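Uncharacterized protein (Parabacteroides merdae, PDB 4R7F) is of unknown function but probably relates to the plug protein of the type 9 secretion system, and carries a magnesium ion among three immunoglobulin-like beta-sandwich domains. Local coordinates at residues Y186-R191 against D269-F274; I26-I31 against Q371-I376. All coordinates share one frame; numbering follows the deposited sequence.

Interaction 1: Y186-R191 against D269-F274; sequences YQDNRR and DQDGRF. With MG (magnesium ion), chain G.
Asp188 and Asp271 take the second place in two type I' beta turns, Gln187 to Arg190 and Gln270 to Arg273, that face each other with these two CA atoms 5.8 Å apart. In this protein of immunoglobulin-like sandwiches the first turn follows strand 181-187 and the second precedes strand 274-276, and the second binds magnesium. No direct hydrogen bond crosses the gap. The two aspartates cross at about a right angle, Asp188 OD1 lying 3.6 Å from Asp271 CG, and their carboxylate planes differ by only 29°. The like charges are probably eased by two different partners: Asp188 OD1 accepts from the backbone N of Glu373, and Asp271 OD1 binds the magnesium ion at 2.2 Å. Asp269 grips the same ion with both of its oxygens, and Glu223, the carbonyl of Gln371 and water 3 complete the six ligand atoms. Arg273 stretches from CG to NE, then turns the edge of its guanidinium back to its own turn; NH1 bonds Gln270 O at 3.0 Å from above the carbonyl plane, across from the backbone N of Arg273 on the other face. The same NH1 forms a salt bridge with Glu373. A leucine in its place would probably leave Glu373 without this counter-charge and Gln270 O with one donor fewer. Asn189, whose amide also meets Glu28, brings ND2 to 3.8 Å from Arg273 NH2, the amide and guanidinium planes 88° apart and no hydrogen bond between them. Water 1 links Asp188 O to Asp271 O, at 2.8 and 2.7 Å, and water 2 accepts a hydrogen bond from Asn189 ND2 at 3.0 Å and donates one to Asp271 O.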
loop_
_atom_site.group_PDB
_atom_site.type_symbol
_atom_site.label_atom_id
_atom_site.label_comp_id
_atom_site.label_asym_id
_atom_site.label_seq_id
_atom_site.Cartn_x
_atom_site.Cartn_y
_atom_site.Cartn_z
ATOM N N TYR A 186 -5.022 -16.017 -4.644
ATOM C CA TYR A 186 -4.975 -16.334 -3.231
ATOM C C TYR A 186 -5.319 -15.110 -2.435
ATOM O O TYR A 186 -4.753 -14.045 -2.672
ATOM C CB TYR A 186 -3.568 -16.802 -2.838
ATOM C CG TYR A 186 -3.100 -18.042 -3.560
ATOM C CD1 TYR A 186 -3.408 -19.303 -3.083
ATOM C CD2 TYR A 186 -2.326 -17.965 -4.693
ATOM C CE1 TYR A 186 -2.968 -20.457 -3.720
ATOM C CE2 TYR A 186 -1.891 -19.113 -5.349
ATOM C CZ TYR A 186 -2.217 -20.369 -4.843
ATOM O OH TYR A 186 -1.823 -21.534 -5.485
ATOM N N GLN A 187 -6.230 -15.275 -1.480
ATOM C CA GLN A 187 -6.570 -14.218 -0.546
ATOM C C GLN A 187 -5.717 -14.381 0.689
ATOM O O GLN A 187 -5.628 -15.491 1.235
ATOM C CB GLN A 187 -8.037 -14.320 -0.144
ATOM C CG GLN A 187 -8.564 -13.222 0.750
ATOM C CD GLN A 187 -9.996 -13.492 1.225
ATOM O OE1 GLN A 187 -10.340 -14.608 1.533
ATOM N NE2 GLN A 187 -10.828 -12.452 1.289
ATOM N N ASP A 188 -5.085 -13.286 1.123
ATOM C CA ASP A 188 -4.267 -13.264 2.350
ATOM C C ASP A 188 -3.373 -14.513 2.487
ATOM O O ASP A 188 -3.277 -15.114 3.558
ATOM C CB ASP A 188 -5.135 -13.044 3.607
ATOM C CG ASP A 188 -5.967 -11.762 3.533
ATOM O OD1 ASP A 188 -5.500 -10.803 2.905
ATOM O OD2 ASP A 188 -7.102 -11.716 4.065
ATOM N N ASN A 189 -2.739 -14.897 1.379
ATOM C CA ASN A 189 -1.819 -16.026 1.357
ATOM C C ASN A 189 -2.386 -17.370 1.847
ATOM O O ASN A 189 -1.649 -18.197 2.379
ATOM C CB ASN A 189 -0.533 -15.616 2.098
ATOM C CG ASN A 189 0.367 -14.754 1.208
ATOM O OD1 ASN A 189 0.919 -15.231 0.219
ATOM N ND2 ASN A 189 0.463 -13.485 1.525
ATOM N N ARG A 190 -3.695 -17.558 1.661
ATOM C CA ARG A 190 -4.399 -18.756 2.114
ATOM C C ARG A 190 -4.604 -19.634 0.908
ATOM O O ARG A 190 -5.085 -19.167 -0.147
ATOM C CB ARG A 190 -5.762 -18.411 2.687
ATOM C CG ARG A 190 -5.709 -17.810 4.080
ATOM C CD ARG A 190 -7.047 -17.196 4.512
ATOM N NE ARG A 190 -8.136 -18.159 4.380
ATOM C CZ ARG A 190 -9.418 -17.839 4.481
ATOM N NH1 ARG A 190 -9.784 -16.587 4.689
ATOM N NH2 ARG A 190 -10.340 -18.776 4.374
ATOM N N ARG A 191 -4.269 -20.906 1.060
ATOM C CA ARG A 191 -4.590 -21.885 0.036
ATOM C C ARG A 191 -5.951 -22.453 0.179
ATOM O O ARG A 191 -6.517 -22.892 -0.786
ATOM C CB ARG A 191 -3.595 -23.018 0.039
ATOM C CG ARG A 191 -2.228 -22.548 -0.438
ATOM C CD ARG A 191 -1.484 -23.710 -1.049
ATOM N NE ARG A 191 -0.088 -23.401 -1.308
ATOM C CZ ARG A 191 0.789 -24.289 -1.780
ATOM N NH1 ARG A 191 0.415 -25.552 -2.010
ATOM N NH2 ARG A 191 2.048 -23.919 -2.000
ATOM N N ASP A 269 -3.779 -4.059 10.300
ATOM C CA ASP A 269 -3.190 -5.388 10.415
ATOM C C ASP A 269 -2.141 -5.646 9.326
ATOM O O ASP A 269 -1.803 -4.778 8.545
ATOM C CB ASP A 269 -4.277 -6.482 10.401
ATOM C CG ASP A 269 -4.917 -6.669 9.022
ATOM O OD1 ASP A 269 -4.605 -5.895 8.097
ATOM O OD2 ASP A 269 -5.743 -7.597 8.853
ATOM N N GLN A 270 -1.627 -6.860 9.292
ATOM C CA GLN A 270 -0.639 -7.254 8.296
ATOM C C GLN A 270 -1.061 -8.594 7.666
ATOM O O GLN A 270 -0.232 -9.421 7.302
ATOM C CB GLN A 270 0.727 -7.319 8.955
ATOM C CG GLN A 270 1.229 -5.964 9.461
ATOM C CD GLN A 270 0.674 -5.530 10.836
ATOM O OE1 GLN A 270 0.374 -6.350 11.714
ATOM N NE2 GLN A 270 0.548 -4.218 11.022
ATOM N N ASP A 271 -2.382 -8.764 7.554
ATOM C CA ASP A 271 -3.055 -9.876 6.849
ATOM C C ASP A 271 -2.560 -11.288 7.196
ATOM O O ASP A 271 -2.346 -12.103 6.287
ATOM C CB ASP A 271 -2.958 -9.657 5.339
ATOM C CG ASP A 271 -3.689 -8.390 4.857
ATOM O OD1 ASP A 271 -4.634 -7.892 5.531
ATOM O OD2 ASP A 271 -3.314 -7.926 3.743
ATOM N N GLY A 272 -2.340 -11.529 8.495
ATOM C CA GLY A 272 -2.040 -12.821 9.045
ATOM C C GLY A 272 -0.574 -13.014 9.378
ATOM O O GLY A 272 -0.190 -14.027 9.932
ATOM N N ARG A 273 0.251 -12.032 9.073
ATOM C CA ARG A 273 1.669 -12.148 9.359
ATOM C C ARG A 273 1.987 -12.016 10.841
ATOM O O ARG A 273 1.157 -11.555 11.654
ATOM C CB ARG A 273 2.466 -11.092 8.590
ATOM C CG ARG A 273 2.375 -11.242 7.087
ATOM C CD ARG A 273 3.033 -10.078 6.376
ATOM N NE ARG A 273 3.074 -10.345 4.938
ATOM C CZ ARG A 273 2.095 -10.065 4.094
ATOM N NH1 ARG A 273 0.987 -9.471 4.519
ATOM N NH2 ARG A 273 2.229 -10.369 2.812
ATOM N N PHE A 274 3.198 -12.448 11.181
ATOM C CA PHE A 274 3.764 -12.227 12.506
ATOM C C PHE A 274 5.181 -11.713 12.372
ATOM O O PHE A 274 5.792 -11.875 11.322
ATOM C CB PHE A 274 3.725 -13.511 13.357
ATOM C CG PHE A 274 4.640 -14.610 12.881
ATOM C CD1 PHE A 274 5.979 -14.582 13.159
ATOM C CD2 PHE A 274 4.138 -15.686 12.193
ATOM C CE1 PHE A 274 6.792 -15.587 12.712
ATOM C CE2 PHE A 274 4.930 -16.705 11.783
ATOM C CZ PHE A 274 6.263 -16.654 12.023
HETATM MG MG MG G . -6.292 -6.926 6.607
HETATM O O HOH W 1 -2.164 -14.835 6.096
HETATM O O HOH W 2 -1.159 -12.396 3.770
HETATM O O HOH W 3 -7.891 -8.698 6.679
#

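Interaction 2: I26-I31 against Q371-I376. With MG (magnesium ion), chain G.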
loop_
_atom_site.group_PDB
_atom_site.type_symbol
_atom_site.label_atom_id
_atom_site.label_comp_id
_atom_site.label_asym_id
_atom_site.label_seq_id
_atom_site.Cartn_x
_atom_site.Cartn_y
_atom_site.Cartn_z
ATOM N N ILE A 26 7.762 -6.969 4.978
ATOM C CA ILE A 26 6.483 -7.497 4.512
ATOM C C ILE A 26 6.750 -8.019 3.118
ATOM O O ILE A 26 7.280 -7.290 2.289
ATOM C CB ILE A 26 5.437 -6.364 4.361
ATOM C CG1 ILE A 26 5.179 -5.655 5.697
ATOM C CG2 ILE A 26 4.143 -6.870 3.733
ATOM C CD1 ILE A 26 4.700 -6.550 6.804
ATOM N N SER A 27 6.425 -9.271 2.828
ATOM C CA SER A 27 6.672 -9.717 1.477
ATOM C C SER A 27 5.758 -10.801 1.020
ATOM O O SER A 27 4.864 -11.213 1.735
ATOM C CB SER A 27 8.152 -10.073 1.261
ATOM O OG SER A 27 8.521 -11.167 2.045
ATOM N N GLU A 28 5.938 -11.173 -0.241
ATOM C CA GLU A 28 5.279 -12.304 -0.805
ATOM C C GLU A 28 6.305 -13.372 -1.115
ATOM O O GLU A 28 7.467 -13.073 -1.403
ATOM C CB GLU A 28 4.541 -11.889 -2.056
ATOM C CG GLU A 28 3.594 -10.714 -1.850
ATOM C CD GLU A 28 2.405 -11.015 -0.962
ATOM O OE1 GLU A 28 1.962 -12.177 -0.879
ATOM O OE2 GLU A 28 1.899 -10.053 -0.371
ATOM N N PRO A 29 5.875 -14.632 -1.097
ATOM C CA PRO A 29 6.800 -15.740 -1.338
ATOM C C PRO A 29 7.068 -15.974 -2.823
ATOM O O PRO A 29 6.777 -17.043 -3.338
ATOM C CB PRO A 29 6.050 -16.927 -0.719
ATOM C CG PRO A 29 4.595 -16.600 -0.972
ATOM C CD PRO A 29 4.484 -15.106 -0.900
ATOM N N TYR A 30 7.538 -14.943 -3.506
ATOM C CA TYR A 30 8.040 -15.081 -4.858
ATOM C C TYR A 30 9.166 -14.113 -5.154
ATOM O O TYR A 30 9.247 -12.994 -4.587
ATOM C CB TYR A 30 6.925 -14.952 -5.922
ATOM C CG TYR A 30 6.024 -13.751 -5.803
ATOM C CD1 TYR A 30 6.387 -12.518 -6.333
ATOM C CD2 TYR A 30 4.777 -13.855 -5.192
ATOM C CE1 TYR A 30 5.540 -11.400 -6.233
ATOM C CE2 TYR A 30 3.921 -12.750 -5.079
ATOM C CZ TYR A 30 4.305 -11.517 -5.587
ATOM O OH TYR A 30 3.435 -10.440 -5.502
ATOM N N ILE A 31 10.022 -14.566 -6.070
ATOM C CA ILE A 31 11.093 -13.762 -6.640
ATOM C C ILE A 31 11.189 -13.941 -8.157
ATOM O O ILE A 31 10.637 -14.883 -8.728
ATOM C CB ILE A 31 12.432 -14.108 -5.990
ATOM C CG1 ILE A 31 12.776 -15.583 -6.167
ATOM C CG2 ILE A 31 12.362 -13.800 -4.502
ATOM C CD1 ILE A 31 14.187 -15.945 -5.719
ATOM N N GLN A 371 -9.413 -4.437 4.613
ATOM C CA GLN A 371 -8.183 -4.432 3.819
ATOM C C GLN A 371 -7.654 -5.864 3.720
ATOM O O GLN A 371 -7.256 -6.477 4.732
ATOM C CB GLN A 371 -7.137 -3.483 4.448
ATOM C CG GLN A 371 -5.777 -3.454 3.718
ATOM C CD GLN A 371 -4.736 -4.552 4.110
ATOM O OE1 GLN A 371 -4.536 -4.897 5.302
ATOM N NE2 GLN A 371 -4.025 -5.062 3.082
ATOM N N ASN A 372 -7.675 -6.410 2.507
ATOM C CA ASN A 372 -7.121 -7.747 2.240
ATOM C C ASN A 372 -6.169 -7.646 1.088
ATOM O O ASN A 372 -6.173 -6.656 0.362
ATOM C CB ASN A 372 -8.230 -8.731 1.871
ATOM C CG ASN A 372 -9.093 -9.095 3.052
ATOM O OD1 ASN A 372 -8.602 -9.517 4.116
ATOM N ND2 ASN A 372 -10.370 -8.913 2.892
ATOM N N GLU A 373 -5.345 -8.660 0.912
ATOM C CA GLU A 373 -4.491 -8.719 -0.266
ATOM C C GLU A 373 -4.836 -9.943 -1.101
ATOM O O GLU A 373 -5.310 -10.933 -0.569
ATOM C CB GLU A 373 -3.025 -8.754 0.126
ATOM C CG GLU A 373 -2.574 -10.034 0.803
ATOM C CD GLU A 373 -1.213 -9.870 1.423
ATOM O OE1 GLU A 373 -1.097 -9.099 2.401
ATOM O OE2 GLU A 373 -0.270 -10.488 0.925
ATOM N N TYR A 374 -4.585 -9.862 -2.401
ATOM C CA TYR A 374 -4.870 -10.941 -3.319
ATOM C C TYR A 374 -3.701 -11.083 -4.244
ATOM O O TYR A 374 -3.315 -10.122 -4.878
ATOM C CB TYR A 374 -6.107 -10.623 -4.151
ATOM C CG TYR A 374 -7.314 -10.472 -3.301
ATOM C CD1 TYR A 374 -7.618 -9.265 -2.703
ATOM C CD2 TYR A 374 -8.125 -11.544 -3.030
ATOM C CE1 TYR A 374 -8.737 -9.127 -1.889
ATOM C CE2 TYR A 374 -9.258 -11.402 -2.234
ATOM C CZ TYR A 374 -9.555 -10.210 -1.647
ATOM O OH TYR A 374 -10.663 -10.114 -0.784
ATOM N N SER A 375 -3.145 -12.277 -4.316
ATOM C CA SER A 375 -2.032 -12.539 -5.217
ATOM C C SER A 375 -2.540 -13.375 -6.413
ATOM O O SER A 375 -3.198 -14.392 -6.231
ATOM C CB SER A 375 -0.914 -13.265 -4.482
ATOM O OG SER A 375 -0.515 -12.629 -3.275
ATOM N N ILE A 376 -2.230 -12.914 -7.613
ATOM C CA ILE A 376 -2.668 -13.490 -8.879
ATOM C C ILE A 376 -1.429 -14.043 -9.556
ATOM O O ILE A 376 -0.487 -13.309 -9.831
ATOM C CB ILE A 376 -3.290 -12.422 -9.757
ATOM C CG1 ILE A 376 -4.471 -11.794 -9.013
ATOM C CG2 ILE A 376 -3.756 -12.998 -11.096
ATOM C CD1 ILE A 376 -4.866 -10.463 -9.583
HETATM MG MG MG G . -6.292 -6.926 6.607
HETATM O O HOH W 4 1.058 -14.942 -2.538
HETATM O O HOH W 3 -7.891 -8.698 6.679
#
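The carboxylates of Glu28 and Glu373 come at each other from opposite directions with their planes 60° apart, and they meet oxygen to oxygen. Glu28 OE2 and Glu373 OE2 stand 2.6 Å apart, a distance suggesting that one of the acids probably holds a proton. The other Glu28 oxygen, OE1, lies 3.3 Å from Glu373 OE2. Glu28 bends at chi2 (-67°) to bring its acid over, whereas Glu373 sets CG between the backbone N and the carbonyl carbon (chi1 69°) and runs extended beyond CG. Both acids have further partners: Asn189 for Glu28, and the guanidinium of Arg273 for Glu373, which would probably temper the buried charge. Ser375 joins by water 4, which lies 2.9 Å from Ser375 OG and donates a weak bond to Glu28 OE1 at 3.3 Å; Thr395 is the hydroxyl's stronger partner. Just after Glu28 an inverse gamma turn centred on Pro29 swings the chain into strand 30-32. At the far end of the other segment Gln371 O binds magnesium at 2.2 Å, and water 3 on that ion donates to Asn372 OD1 at 2.8 Å. Strand 373-380 lies between 181-187 and 389-397 in a three-stranded sheet, packing Tyr374 and Ile376 against strand 160-168, while strand 30-32 pairs in parallel with 129-138 of the first domain, and Tyr30 reaches Val393.

From the N terminus, residues 26-31 belong to the first, plug-protein-like domain and wait some 340 residues for 371-376, so interaction 2 closes the longer loop. Within that span 186-191 leaves strand 181-187 and meets 269-274, giving interaction 1 a shorter loop wholly enclosed by the other. The loops thus nest and do not cross. The chain's late return lays strand 373-380 beside 181-187, where Tyr186 O and Ser375 N, 2.9 Å apart, probably hydrogen-bond. Magnesium and water 3 join 269-274 to 371-376, and Asp271 OD2 comes within 2.8 Å of Glu373 OE1. The meeting of Glu28 with Glu373 then brings the first domain to the sheet of 181-187, 373-380 and 389-397.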